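PDB 4U4B: pectate lyase, which probably cleaves polygalacturonate and methylated pectins by calcium-dependent beta-elimination within the chain, leaving oligosaccharides with unsaturated galacturonosyl ends. Local coordinates for residues Q49-S54 / A66-S71; G177-S182 / T201-T206; K224-L229 / G248-L253; R267-I272 / A294-L299. All coordinates share one frame; numbering follows the deposited sequence.

Interactions 2, 3 and 4 all belong to the right-handed parallel beta-helix of the lyase, each joining strands of successive coils, whereas interaction 1 lies in a separate antiparallel sheet nearer the N-terminus, its centre 31 Å from that of interaction 2 and 24 Å from that of interaction 4. Interactions 2 and 3 reach the same sheet, where strands 200-202 and 227-231 are neighbours, and their centres are 18 Å apart. Interaction 3 lies closest to the calcium ligands: the side chain of H250 is about 3 Å at nearest atoms from that of N216, a calcium ligand. Interactions 3 and 4 meet inside the helix, where L253 CD2 packs 4.1 Å from I271 CD1.

Interaction 1 of 4, residues Q49-S54 / A66-S71; sequences QDVYRS and AELNSS
Q49 pairs with L68 through two backbone bonds, Q49 N to L68 O and L68 N to Q49 O (2.9 Å). Its side chain reaches further: CG lies anti to the carbonyl carbon (chi1 -53°) and the extended chain carries NE2 past the end of the neighbouring strand to N69 O, 2.9 Å away and in the amide plane. D72 O takes the same amide nitrogen and W39 NE1 binds OE1, holding both amide ends, which suits a glutamine, donor and acceptor at once. D50, on the other face, sits in a non-hydrogen-bonded pair with E67, its OD1 3.5 Å from E67 CG. The two side chains run side by side, their carboxylate planes turned 53° apart, and K64, in a salt bridge with D50, probably eases their repulsion. These strands form a beta hairpin at the border of a four-stranded antiparallel sheet, with 63-68 outermost. At V51 the backbone N bonds A66 O at 3.1 Å and 176°, while the return bond from A66 N is weak. V51 CB meets A66 CB at 3.7 Å, and CG2 touches L68 CD1 at 3.6 Å; the small alanine lets the branched valine pack close, and F75 adjoins both A66 and L68.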
loop_
_atom_site.group_PDB
_atom_site.type_symbol
_atom_site.label_atom_id
_atom_site.label_comp_id
_atom_site.label_asym_id
_atom_site.label_seq_id
_atom_site.Cartn_x
_atom_site.Cartn_y
_atom_site.Cartn_z
ATOM N N GLN A 49 -9.465 5.949 -16.612
ATOM C CA GLN A 49 -10.249 6.217 -15.403
ATOM C C GLN A 49 -10.314 7.714 -15.173
ATOM O O GLN A 49 -9.333 8.429 -15.381
ATOM C CB GLN A 49 -9.651 5.524 -14.166
ATOM C CG GLN A 49 -9.412 4.044 -14.316
ATOM C CD GLN A 49 -8.823 3.444 -13.055
ATOM O OE1 GLN A 49 -9.553 3.027 -12.155
ATOM N NE2 GLN A 49 -7.501 3.411 -12.977
ATOM N N ASP A 50 -11.480 8.190 -14.765
ATOM C CA ASP A 50 -11.683 9.599 -14.514
ATOM C C ASP A 50 -11.929 9.831 -13.045
ATOM O O ASP A 50 -12.738 9.136 -12.430
ATOM C CB ASP A 50 -12.869 10.138 -15.307
ATOM C CG ASP A 50 -12.597 10.212 -16.782
ATOM O OD1 ASP A 50 -11.465 10.595 -17.177
ATOM O OD2 ASP A 50 -13.531 9.892 -17.545
ATOM N N VAL A 51 -11.248 10.827 -12.502
ATOM C CA VAL A 51 -11.487 11.259 -11.145
ATOM C C VAL A 51 -12.278 12.559 -11.146
ATOM O O VAL A 51 -11.841 13.547 -11.734
ATOM C CB VAL A 51 -10.164 11.471 -10.371
ATOM C CG1 VAL A 51 -10.461 11.917 -8.965
ATOM C CG2 VAL A 51 -9.331 10.202 -10.377
ATOM N N TYR A 52 -13.429 12.538 -10.476
ATOM C CA TYR A 52 -14.281 13.701 -10.300
ATOM C C TYR A 52 -14.305 14.192 -8.867
ATOM O O TYR A 52 -14.283 13.407 -7.904
ATOM C CB TYR A 52 -15.717 13.396 -10.724
ATOM C CG TYR A 52 -15.862 13.106 -12.192
ATOM C CD1 TYR A 52 -16.132 14.124 -13.097
ATOM C CD2 TYR A 52 -15.715 11.814 -12.673
ATOM C CE1 TYR A 52 -16.244 13.856 -14.448
ATOM C CE2 TYR A 52 -15.840 11.533 -14.012
ATOM C CZ TYR A 52 -16.099 12.552 -14.893
ATOM O OH TYR A 52 -16.217 12.260 -16.231
ATOM N N ARG A 53 -14.382 15.504 -8.732
ATOM C CA ARG A 53 -14.493 16.142 -7.439
ATOM C C ARG A 53 -15.521 17.255 -7.461
ATOM O O ARG A 53 -15.534 18.109 -8.363
ATOM C CB ARG A 53 -13.148 16.699 -7.002
ATOM C CG ARG A 53 -13.165 17.270 -5.601
ATOM C CD ARG A 53 -11.843 17.927 -5.276
ATOM N NE ARG A 53 -11.710 19.224 -5.945
ATOM C CZ ARG A 53 -10.559 19.862 -6.096
ATOM N NH1 ARG A 53 -9.435 19.303 -5.645
ATOM N NH2 ARG A 53 -10.524 21.048 -6.715
ATOM N N SER A 54 -16.392 17.251 -6.465
ATOM C CA SER A 54 -17.356 18.324 -6.320
ATOM C C SER A 54 -17.220 18.986 -4.959
ATOM O O SER A 54 -16.801 18.344 -3.975
ATOM C CB SER A 54 -18.776 17.801 -6.509
ATOM O OG SER A 54 -19.704 18.829 -6.251
ATOM N N ALA A 66 -8.743 14.500 -12.666
ATOM C CA ALA A 66 -7.653 13.632 -13.110
ATOM C C ALA A 66 -8.076 12.701 -14.226
ATOM O O ALA A 66 -9.222 12.258 -14.277
ATOM C CB ALA A 66 -7.108 12.809 -11.934
ATOM N N GLU A 67 -7.135 12.410 -15.115
ATOM C CA GLU A 67 -7.309 11.381 -16.123
ATOM C C GLU A 67 -6.199 10.368 -15.977
ATOM O O GLU A 67 -5.049 10.651 -16.283
ATOM C CB GLU A 67 -7.321 11.986 -17.528
ATOM C CG GLU A 67 -8.687 12.521 -17.891
ATOM C CD GLU A 67 -8.696 13.293 -19.204
ATOM O OE1 GLU A 67 -7.716 13.195 -19.961
ATOM O OE2 GLU A 67 -9.689 13.990 -19.464
ATOM N N LEU A 68 -6.560 9.186 -15.491
ATOM C CA LEU A 68 -5.594 8.166 -15.112
ATOM C C LEU A 68 -5.545 7.024 -16.122
ATOM O O LEU A 68 -6.470 6.866 -16.933
ATOM C CB LEU A 68 -5.944 7.620 -13.737
ATOM C CG LEU A 68 -6.179 8.682 -12.666
ATOM C CD1 LEU A 68 -6.584 8.027 -11.366
ATOM C CD2 LEU A 68 -4.929 9.504 -12.481
ATOM N N ASN A 69 -4.474 6.229 -16.071
ATOM C CA ASN A 69 -4.394 5.011 -16.870
ATOM C C ASN A 69 -5.344 3.955 -16.306
ATOM O O ASN A 69 -6.113 4.235 -15.381
ATOM C CB ASN A 69 -2.954 4.478 -16.936
ATOM C CG ASN A 69 -2.366 4.165 -15.560
ATOM O OD1 ASN A 69 -3.081 3.804 -14.617
ATOM N ND2 ASN A 69 -1.051 4.296 -15.446
ATOM N N SER A 70 -5.279 2.743 -16.853
ATOM C CA SER A 70 -6.235 1.712 -16.515
ATOM C C SER A 70 -5.870 0.943 -15.249
ATOM O O SER A 70 -6.698 0.208 -14.703
ATOM C CB SER A 70 -6.373 0.732 -17.674
ATOM O OG SER A 70 -5.165 0.034 -17.871
ATOM N N SER A 71 -4.640 1.110 -14.784
ATOM C CA SER A 71 -4.145 0.257 -13.723
ATOM C C SER A 71 -4.014 0.968 -12.371
ATOM O O SER A 71 -3.927 0.302 -11.331
ATOM C CB SER A 71 -2.814 -0.370 -14.148
ATOM O OG SER A 71 -1.783 0.592 -14.234
#

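Interaction 2 of 4, residues G177-S182 / T201-T206; sequences GIHCKS and TNLGKT. With EDO (1,2-ethanediol), chain C.
Segments 177-182 and 201-206 run parallel, their touching parts 15° apart, with T201 N bonded to I178 O (3.0 Å), C180 N to T201 O (2.9 Å) and L203 N to C180 O (2.7 Å). The third bond is more bent, at 146°, where the second chain leaves the strand. On one face of the sheet H179 and T201 lie side by side. The imidazole presents a face to T201 CB, which stands 4.1 Å from the ring centroid in a CH-pi contact offset toward CD2 and NE2. Threonine suits this place because its branched CB packs on the ring, with OG1 lying beside the backbone N. L203 CD1 approaches ND1 obliquely at 3.8 Å, and at the ring edge NE2 shares a hydrogen bond with O2 of an ethanediol, probably from the crystallisation liquor, 3.0 Å long and close to the ring plane. These strands belong to consecutive coils of the right-handed parallel beta-helix, which sets H179 and T201 in register on adjacent turns. On the opposite face C180 sits beside N202. C180 SG, swung anti to the backbone N (chi1 -178°), is committed to its disulfide with C185 and lies 3.8 Å from N202 OD1. N202 ties down the bend that follows: OD1 accepts from G204 N at 2.8 Å in an Asx turn, and ND2 donates to K205 O, so both ends of the amide are used. Glycine fits position 204, where its CA lies close against S182 CA.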
loop_
_atom_site.group_PDB
_atom_site.type_symbol
_atom_site.label_atom_id
_atom_site.label_comp_id
_atom_site.label_asym_id
_atom_site.label_seq_id
_atom_site.Cartn_x
_atom_site.Cartn_y
_atom_site.Cartn_z
ATOM N N GLY A 177 -0.004 -5.143 11.224
ATOM C CA GLY A 177 -0.296 -5.213 9.807
ATOM C C GLY A 177 -0.825 -6.574 9.403
ATOM O O GLY A 177 -1.182 -7.393 10.245
ATOM N N ILE A 178 -0.857 -6.814 8.100
ATOM C CA ILE A 178 -1.444 -8.020 7.523
ATOM C C ILE A 178 -0.355 -9.008 7.145
ATOM O O ILE A 178 0.673 -8.615 6.608
ATOM C CB ILE A 178 -2.295 -7.659 6.273
ATOM C CG1 ILE A 178 -3.517 -6.835 6.688
ATOM C CG2 ILE A 178 -2.687 -8.900 5.473
ATOM C CD1 ILE A 178 -4.254 -6.145 5.520
ATOM N N HIS A 179 -0.564 -10.289 7.425
ATOM C CA HIS A 179 0.399 -11.294 7.021
ATOM C C HIS A 179 -0.084 -12.095 5.833
ATOM O O HIS A 179 -1.237 -12.517 5.787
ATOM C CB HIS A 179 0.715 -12.262 8.168
ATOM C CG HIS A 179 1.671 -11.721 9.176
ATOM N ND1 HIS A 179 2.491 -12.535 9.934
ATOM C CD2 HIS A 179 1.936 -10.454 9.569
ATOM C CE1 HIS A 179 3.222 -11.789 10.741
ATOM N NE2 HIS A 179 2.913 -10.522 10.538
ATOM N N CYS A 180 0.795 -12.307 4.864
ATOM C CA CYS A 180 0.589 -13.381 3.899
ATOM C C CYS A 180 1.313 -14.598 4.464
ATOM O O CYS A 180 2.515 -14.756 4.276
ATOM C CB CYS A 180 1.113 -13.019 2.507
ATOM S SG CYS A 180 0.843 -14.292 1.235
ATOM N N LYS A 181 0.579 -15.438 5.188
ATOM C CA LYS A 181 1.176 -16.592 5.848
ATOM C C LYS A 181 1.636 -17.648 4.848
ATOM O O LYS A 181 2.716 -18.234 4.993
ATOM C CB LYS A 181 0.176 -17.205 6.841
ATOM C CG LYS A 181 0.670 -18.448 7.582
ATOM C CD LYS A 181 0.326 -18.339 9.057
ATOM C CE LYS A 181 0.947 -19.472 9.890
ATOM N NZ LYS A 181 -0.028 -20.560 10.123
ATOM N N SER A 182 0.815 -17.900 3.835
ATOM C CA SER A 182 1.130 -18.942 2.869
ATOM C C SER A 182 0.437 -18.726 1.551
ATOM O O SER A 182 -0.595 -18.065 1.495
ATOM C CB SER A 182 0.734 -20.310 3.415
ATOM O OG SER A 182 -0.664 -20.371 3.620
ATOM N N THR A 201 3.455 -8.195 5.682
ATOM C CA THR A 201 4.578 -9.110 5.773
ATOM C C THR A 201 4.324 -10.325 4.884
ATOM O O THR A 201 3.337 -11.035 5.078
ATOM C CB THR A 201 4.780 -9.563 7.225
ATOM O OG1 THR A 201 4.965 -8.411 8.052
ATOM C CG2 THR A 201 5.987 -10.487 7.354
ATOM N N ASN A 202 5.195 -10.574 3.913
ATOM C CA ASN A 202 5.059 -11.766 3.070
ATOM C C ASN A 202 5.846 -12.949 3.638
ATOM O O ASN A 202 7.079 -12.927 3.652
ATOM C CB ASN A 202 5.512 -11.476 1.634
ATOM C CG ASN A 202 5.186 -12.616 0.674
ATOM O OD1 ASN A 202 4.608 -13.630 1.067
ATOM N ND2 ASN A 202 5.541 -12.445 -0.595
ATOM N N LEU A 203 5.129 -13.971 4.117
ATOM C CA LEU A 203 5.757 -15.216 4.564
ATOM C C LEU A 203 5.369 -16.364 3.640
ATOM O O LEU A 203 5.589 -17.532 3.959
ATOM C CB LEU A 203 5.352 -15.551 5.998
ATOM C CG LEU A 203 5.483 -14.423 7.020
ATOM C CD1 LEU A 203 5.081 -14.896 8.396
ATOM C CD2 LEU A 203 6.897 -13.925 7.024
ATOM N N GLY A 204 4.782 -16.024 2.497
ATOM C CA GLY A 204 4.218 -17.023 1.606
ATOM C C GLY A 204 4.928 -17.043 0.274
ATOM O O GLY A 204 6.150 -16.993 0.221
ATOM N N LYS A 205 4.153 -17.114 -0.805
ATOM C CA LYS A 205 4.707 -17.086 -2.152
ATOM C C LYS A 205 4.707 -15.668 -2.722
ATOM O O LYS A 205 5.631 -14.892 -2.457
ATOM C CB LYS A 205 3.928 -18.027 -3.077
ATOM C CG LYS A 205 4.493 -19.438 -3.136
ATOM C CD LYS A 205 3.792 -20.289 -4.197
ATOM C CE LYS A 205 4.797 -20.926 -5.167
ATOM N NZ LYS A 205 5.412 -19.961 -6.136
ATOM N N THR A 206 3.683 -15.338 -3.507
ATOM C CA THR A 206 3.548 -13.996 -4.086
ATOM C C THR A 206 2.503 -13.175 -3.343
ATOM O O THR A 206 1.323 -13.553 -3.281
ATOM C CB THR A 206 3.155 -14.038 -5.579
ATOM O OG1 THR A 206 4.143 -14.753 -6.322
ATOM C CG2 THR A 206 3.022 -12.627 -6.142
HETATM C C1 EDO C . 3.395 -5.591 12.189
HETATM O O1 EDO C . 4.219 -5.467 13.353
HETATM C C2 EDO C . 2.727 -6.963 12.173
HETATM O O2 EDO C . 3.706 -7.989 11.945
#

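Interaction 3 of 4, residues K224-L229 / G248-L253; sequences KPDKVL and GQHGKL. With SO4 (sulfate ion), chain B.
Beside the calcium site of this parallel beta-helix, D226 and H250 join successive coils at a corner; the H250 side chain neighbours that of N216, a calcium ligand. H250 ND1 donates a hydrogen bond to D226 OD2 at 2.7 Å, on the syn lone pair, with carboxylate and imidazole 14° from coplanar. D226 CG occupies the crowded position between backbone N and carbonyl carbon (chi1 70°), which turns the carboxylate across to the next coil. There OD1 also receives G251 N at 2.9 Å, so the acid grips both backbone and ring, while H250 NE2 bonds T247 O, fixing the ring at both nitrogens. Glycine suits position 251, where P225 CB packs tightly, 3.4 Å from its CA. Parallel pairing continues from K252 N to D226 O and from V228 N to K252 O (3.0 Å), then L229 N meets L253 O. V228 CG2 approaches H250 ND1 obliquely at 3.5 Å, and the leucines lie side by side inside the coil. On the outer face K227 and K252 run alongside each other toward a sulfate, probably from the crystallisation liquor, that R255 also binds; K227 NZ donates to its O1 and O3, each 2.7 Å away.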
loop_
_atom_site.group_PDB
_atom_site.type_symbol
_atom_site.label_atom_id
_atom_site.label_comp_id
_atom_site.label_asym_id
_atom_site.label_seq_id
_atom_site.Cartn_x
_atom_site.Cartn_y
_atom_site.Cartn_z
ATOM N N LYS A 224 12.617 3.329 15.962
ATOM C CA LYS A 224 13.161 2.745 14.752
ATOM C C LYS A 224 12.137 2.794 13.616
ATOM O O LYS A 224 10.944 2.558 13.816
ATOM C CB LYS A 224 13.647 1.313 15.016
ATOM C CG LYS A 224 12.673 0.403 15.752
ATOM C CD LYS A 224 11.791 -0.359 14.774
ATOM C CE LYS A 224 12.596 -1.013 13.639
ATOM N NZ LYS A 224 13.202 -2.331 14.007
ATOM N N PRO A 225 12.619 3.125 12.414
ATOM C CA PRO A 225 11.815 3.380 11.220
ATOM C C PRO A 225 11.022 2.152 10.784
ATOM O O PRO A 225 11.511 1.035 10.924
ATOM C CB PRO A 225 12.868 3.752 10.168
ATOM C CG PRO A 225 14.083 4.147 10.943
ATOM C CD PRO A 225 14.059 3.262 12.136
ATOM N N ASP A 226 9.815 2.350 10.260
ATOM C CA ASP A 226 8.989 1.215 9.874
ATOM C C ASP A 226 9.439 0.661 8.523
ATOM O O ASP A 226 10.136 1.337 7.777
ATOM C CB ASP A 226 7.503 1.607 9.857
ATOM C CG ASP A 226 7.143 2.559 8.722
ATOM O OD1 ASP A 226 8.051 3.146 8.107
ATOM O OD2 ASP A 226 5.932 2.730 8.449
ATOM N N LYS A 227 9.073 -0.581 8.237
ATOM C CA LYS A 227 9.274 -1.161 6.915
ATOM C C LYS A 227 7.905 -1.555 6.379
ATOM O O LYS A 227 7.324 -2.536 6.826
ATOM C CB LYS A 227 10.209 -2.377 6.962
ATOM C CG LYS A 227 11.669 -2.038 7.216
ATOM C CD LYS A 227 12.162 -2.731 8.451
ATOM C CE LYS A 227 13.291 -1.949 9.082
ATOM N NZ LYS A 227 13.936 -2.740 10.174
ATOM N N VAL A 228 7.393 -0.778 5.433
ATOM C CA VAL A 228 5.991 -0.881 5.067
ATOM C C VAL A 228 5.686 -2.294 4.587
ATOM O O VAL A 228 4.798 -2.949 5.123
ATOM C CB VAL A 228 5.619 0.152 4.006
ATOM C CG1 VAL A 228 4.126 0.080 3.715
ATOM C CG2 VAL A 228 6.007 1.521 4.495
ATOM N N LEU A 229 6.463 -2.769 3.621
ATOM C CA LEU A 229 6.378 -4.149 3.159
ATOM C C LEU A 229 7.615 -4.931 3.604
ATOM O O LEU A 229 8.736 -4.546 3.288
ATOM C CB LEU A 229 6.245 -4.197 1.642
ATOM C CG LEU A 229 5.125 -3.303 1.117
ATOM C CD1 LEU A 229 5.069 -3.324 -0.423
ATOM C CD2 LEU A 229 3.780 -3.711 1.733
ATOM N N GLY A 248 3.203 10.319 5.147
ATOM C CA GLY A 248 3.864 10.439 6.435
ATOM C C GLY A 248 5.356 10.205 6.306
ATOM O O GLY A 248 5.952 10.449 5.255
ATOM N N GLN A 249 5.977 9.733 7.377
ATOM C CA GLN A 249 7.414 9.493 7.357
ATOM C C GLN A 249 7.666 8.009 7.550
ATOM O O GLN A 249 7.140 7.403 8.479
ATOM C CB GLN A 249 8.140 10.311 8.440
ATOM C CG GLN A 249 7.494 11.661 8.789
ATOM C CD GLN A 249 7.189 12.541 7.574
ATOM O OE1 GLN A 249 7.863 12.464 6.538
ATOM N NE2 GLN A 249 6.157 13.382 7.700
ATOM N N HIS A 250 8.459 7.422 6.665
ATOM C CA HIS A 250 8.677 5.986 6.695
ATOM C C HIS A 250 10.158 5.641 6.655
ATOM O O HIS A 250 10.989 6.471 6.305
ATOM C CB HIS A 250 7.946 5.307 5.527
ATOM C CG HIS A 250 6.450 5.369 5.624
ATOM N ND1 HIS A 250 5.713 4.476 6.374
ATOM C CD2 HIS A 250 5.554 6.214 5.054
ATOM C CE1 HIS A 250 4.427 4.769 6.263
ATOM N NE2 HIS A 250 4.305 5.820 5.473
ATOM N N GLY A 251 10.481 4.409 7.024
ATOM C CA GLY A 251 11.849 3.943 6.964
ATOM C C GLY A 251 12.170 3.350 5.615
ATOM O O GLY A 251 13.025 3.858 4.898
ATOM N N LYS A 252 11.490 2.267 5.266
ATOM C CA LYS A 252 11.661 1.662 3.952
ATOM C C LYS A 252 10.307 1.323 3.376
ATOM O O LYS A 252 9.363 1.078 4.111
ATOM C CB LYS A 252 12.523 0.399 4.021
ATOM C CG LYS A 252 13.930 0.617 4.576
ATOM C CD LYS A 252 14.820 -0.613 4.375
ATOM C CE LYS A 252 16.270 -0.333 4.829
ATOM N NZ LYS A 252 16.359 -0.193 6.310
ATOM N N LEU A 253 10.200 1.293 2.059
ATOM C CA LEU A 253 8.944 0.860 1.471
ATOM C C LEU A 253 8.868 -0.665 1.475
ATOM O O LEU A 253 7.829 -1.248 1.797
ATOM C CB LEU A 253 8.785 1.414 0.048
ATOM C CG LEU A 253 7.452 1.186 -0.649
ATOM C CD1 LEU A 253 7.210 2.277 -1.683
ATOM C CD2 LEU A 253 7.417 -0.178 -1.319
HETATM S S SO4 B . 16.375 -3.158 8.241
HETATM O O1 SO4 B . 15.450 -4.243 8.596
HETATM O O2 SO4 B . 15.901 -2.500 7.023
HETATM O O3 SO4 B . 16.444 -2.176 9.321
HETATM O O4 SO4 B . 17.722 -3.690 8.013
#

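Interaction 4 of 4, residues R267-I272 / A294-L299; sequences RNLTII and AEIRDL
I271 and I296 meet side by side in the interior of the parallel beta-helix, with I271 CD1 3.7 Å from I296 CD1. The I296 side chain is folded over at its second torsion (chi2 -57°), which brings CD1 across to the neighbouring coil, where it also touches I271 CG1 and, at 4.0 Å, L269 CD2. Branched and long aliphatic chains suit this inward face because they interlock in layers from coil to coil, and W254 and L253 of strand 252-256 continue the packing beside L269 and I271. A294 faces L269 with little bulk, CB to CB at 4.2 Å, and V286 lies next to it. The strands are almost exactly parallel, 3° apart with their axes 4.6 Å from each other. E295 both gives and receives in the pairing: its N bonds L269 O at 2.7 Å and its O takes I271 N at 2.8 Å. R297 N closes the series on I271 O with a more bent geometry (137°), where strand 293-301 is interrupted. D298, in the left-handed backbone region, then packs its CB against I272 O. The outward face carries T270 and E295, residues that tolerate solvent. E295 is fully extended, with CG anti to the backbone N, so its carboxylate stands clear of the sheet. T270 OG1 hydrogen-bonds H237 NE2 of the preceding coil and also a water; that water lies 2.9 Å from T270 OG1 and donates to E295 OE1 at 3.2 Å.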
loop_
_atom_site.group_PDB
_atom_site.type_symbol
_atom_site.label_atom_id
_atom_site.label_comp_id
_atom_site.label_asym_id
_atom_site.label_seq_id
_atom_site.Cartn_x
_atom_site.Cartn_y
_atom_site.Cartn_z
ATOM N N ARG A 267 14.736 -13.253 -2.431
ATOM C CA ARG A 267 13.509 -12.534 -2.131
ATOM C C ARG A 267 13.368 -11.445 -3.170
ATOM O O ARG A 267 14.268 -10.628 -3.323
ATOM C CB ARG A 267 13.532 -11.945 -0.727
ATOM C CG ARG A 267 13.725 -12.987 0.358
ATOM C CD ARG A 267 13.115 -12.526 1.653
ATOM N NE ARG A 267 13.333 -13.483 2.744
ATOM C CZ ARG A 267 14.364 -13.427 3.578
ATOM N NH1 ARG A 267 15.275 -12.472 3.440
ATOM N NH2 ARG A 267 14.479 -14.317 4.549
ATOM N N ASN A 268 12.253 -11.445 -3.892
ATOM C CA ASN A 268 12.085 -10.525 -5.013
ATOM C C ASN A 268 11.019 -9.467 -4.807
ATOM O O ASN A 268 9.996 -9.701 -4.152
ATOM C CB ASN A 268 11.760 -11.304 -6.284
ATOM C CG ASN A 268 12.908 -12.153 -6.741
ATOM O OD1 ASN A 268 14.057 -11.878 -6.407
ATOM N ND2 ASN A 268 12.614 -13.192 -7.509
ATOM N N LEU A 269 11.262 -8.308 -5.406
ATOM C CA LEU A 269 10.314 -7.209 -5.403
ATOM C C LEU A 269 10.082 -6.756 -6.825
ATOM O O LEU A 269 11.032 -6.575 -7.587
ATOM C CB LEU A 269 10.830 -6.037 -4.554
ATOM C CG LEU A 269 10.100 -4.689 -4.688
ATOM C CD1 LEU A 269 8.643 -4.769 -4.210
ATOM C CD2 LEU A 269 10.829 -3.593 -3.927
ATOM N N THR A 270 8.822 -6.578 -7.188
ATOM C CA THR A 270 8.507 -5.857 -8.410
ATOM C C THR A 270 7.566 -4.721 -8.068
ATOM O O THR A 270 6.444 -4.937 -7.607
ATOM C CB THR A 270 7.859 -6.742 -9.492
ATOM O OG1 THR A 270 8.666 -7.902 -9.708
ATOM C CG2 THR A 270 7.716 -5.949 -10.824
ATOM N N ILE A 271 8.032 -3.507 -8.284
ATOM C CA ILE A 271 7.158 -2.374 -8.175
ATOM C C ILE A 271 6.710 -2.017 -9.579
ATOM O O ILE A 271 7.536 -1.642 -10.420
ATOM C CB ILE A 271 7.843 -1.187 -7.493
ATOM C CG1 ILE A 271 8.012 -1.480 -6.001
ATOM C CG2 ILE A 271 7.020 0.090 -7.702
ATOM C CD1 ILE A 271 8.557 -0.320 -5.209
ATOM N N ILE A 272 5.413 -2.170 -9.843
ATOM C CA ILE A 272 4.849 -1.791 -11.134
ATOM C C ILE A 272 4.496 -0.304 -11.103
ATOM O O ILE A 272 4.702 0.400 -12.078
ATOM C CB ILE A 272 3.607 -2.647 -11.497
ATOM C CG1 ILE A 272 4.005 -4.119 -11.599
ATOM C CG2 ILE A 272 2.977 -2.176 -12.823
ATOM C CD1 ILE A 272 2.829 -5.070 -11.660
ATOM N N ALA A 294 15.282 -6.602 -6.916
ATOM C CA ALA A 294 14.251 -5.583 -6.861
ATOM C C ALA A 294 14.100 -4.923 -8.227
ATOM O O ALA A 294 15.010 -4.245 -8.703
ATOM C CB ALA A 294 14.577 -4.553 -5.802
ATOM N N GLU A 295 12.952 -5.131 -8.858
ATOM C CA GLU A 295 12.648 -4.483 -10.129
ATOM C C GLU A 295 11.684 -3.322 -9.890
ATOM O O GLU A 295 10.614 -3.499 -9.303
ATOM C CB GLU A 295 12.065 -5.494 -11.118
ATOM C CG GLU A 295 11.782 -4.948 -12.511
ATOM C CD GLU A 295 11.300 -6.035 -13.445
ATOM O OE1 GLU A 295 11.515 -7.222 -13.117
ATOM O OE2 GLU A 295 10.700 -5.714 -14.491
ATOM N N ILE A 296 12.077 -2.132 -10.332
ATOM C CA ILE A 296 11.315 -0.924 -10.064
ATOM C C ILE A 296 10.959 -0.177 -11.338
ATOM O O ILE A 296 11.817 0.097 -12.178
ATOM C CB ILE A 296 12.077 0.066 -9.150
ATOM C CG1 ILE A 296 12.610 -0.630 -7.897
ATOM C CG2 ILE A 296 11.189 1.250 -8.787
ATOM C CD1 ILE A 296 11.542 -1.285 -7.113
ATOM N N ARG A 297 9.688 0.186 -11.441
ATOM C CA ARG A 297 9.175 0.965 -12.552
ATOM C C ARG A 297 8.131 1.950 -12.030
ATOM O O ARG A 297 7.401 1.635 -11.081
ATOM C CB ARG A 297 8.577 0.034 -13.604
ATOM C CG ARG A 297 8.026 0.744 -14.819
ATOM C CD ARG A 297 9.137 1.337 -15.695
ATOM N NE ARG A 297 8.618 2.362 -16.599
ATOM C CZ ARG A 297 8.613 3.656 -16.311
ATOM N NH1 ARG A 297 9.115 4.075 -15.163
ATOM N NH2 ARG A 297 8.113 4.529 -17.171
ATOM N N ASP A 298 8.082 3.144 -12.612
ATOM C CA ASP A 298 6.946 4.044 -12.404
ATOM C C ASP A 298 6.817 4.489 -10.950
ATOM O O ASP A 298 5.738 4.411 -10.353
ATOM C CB ASP A 298 5.654 3.357 -12.854
ATOM C CG ASP A 298 4.674 4.310 -13.480
ATOM O OD1 ASP A 298 4.815 4.569 -14.694
ATOM O OD2 ASP A 298 3.762 4.790 -12.767
ATOM N N LEU A 299 7.923 4.948 -10.381
ATOM C CA LEU A 299 7.952 5.322 -8.978
ATOM C C LEU A 299 7.995 6.840 -8.851
ATOM O O LEU A 299 8.822 7.512 -9.480
ATOM C CB LEU A 299 9.153 4.669 -8.274
ATOM C CG LEU A 299 9.399 4.949 -6.790
ATOM C CD1 LEU A 299 8.242 4.436 -5.933
ATOM C CD2 LEU A 299 10.726 4.338 -6.328
HETATM O O HOH W 1 9.056 -9.151 -12.293
#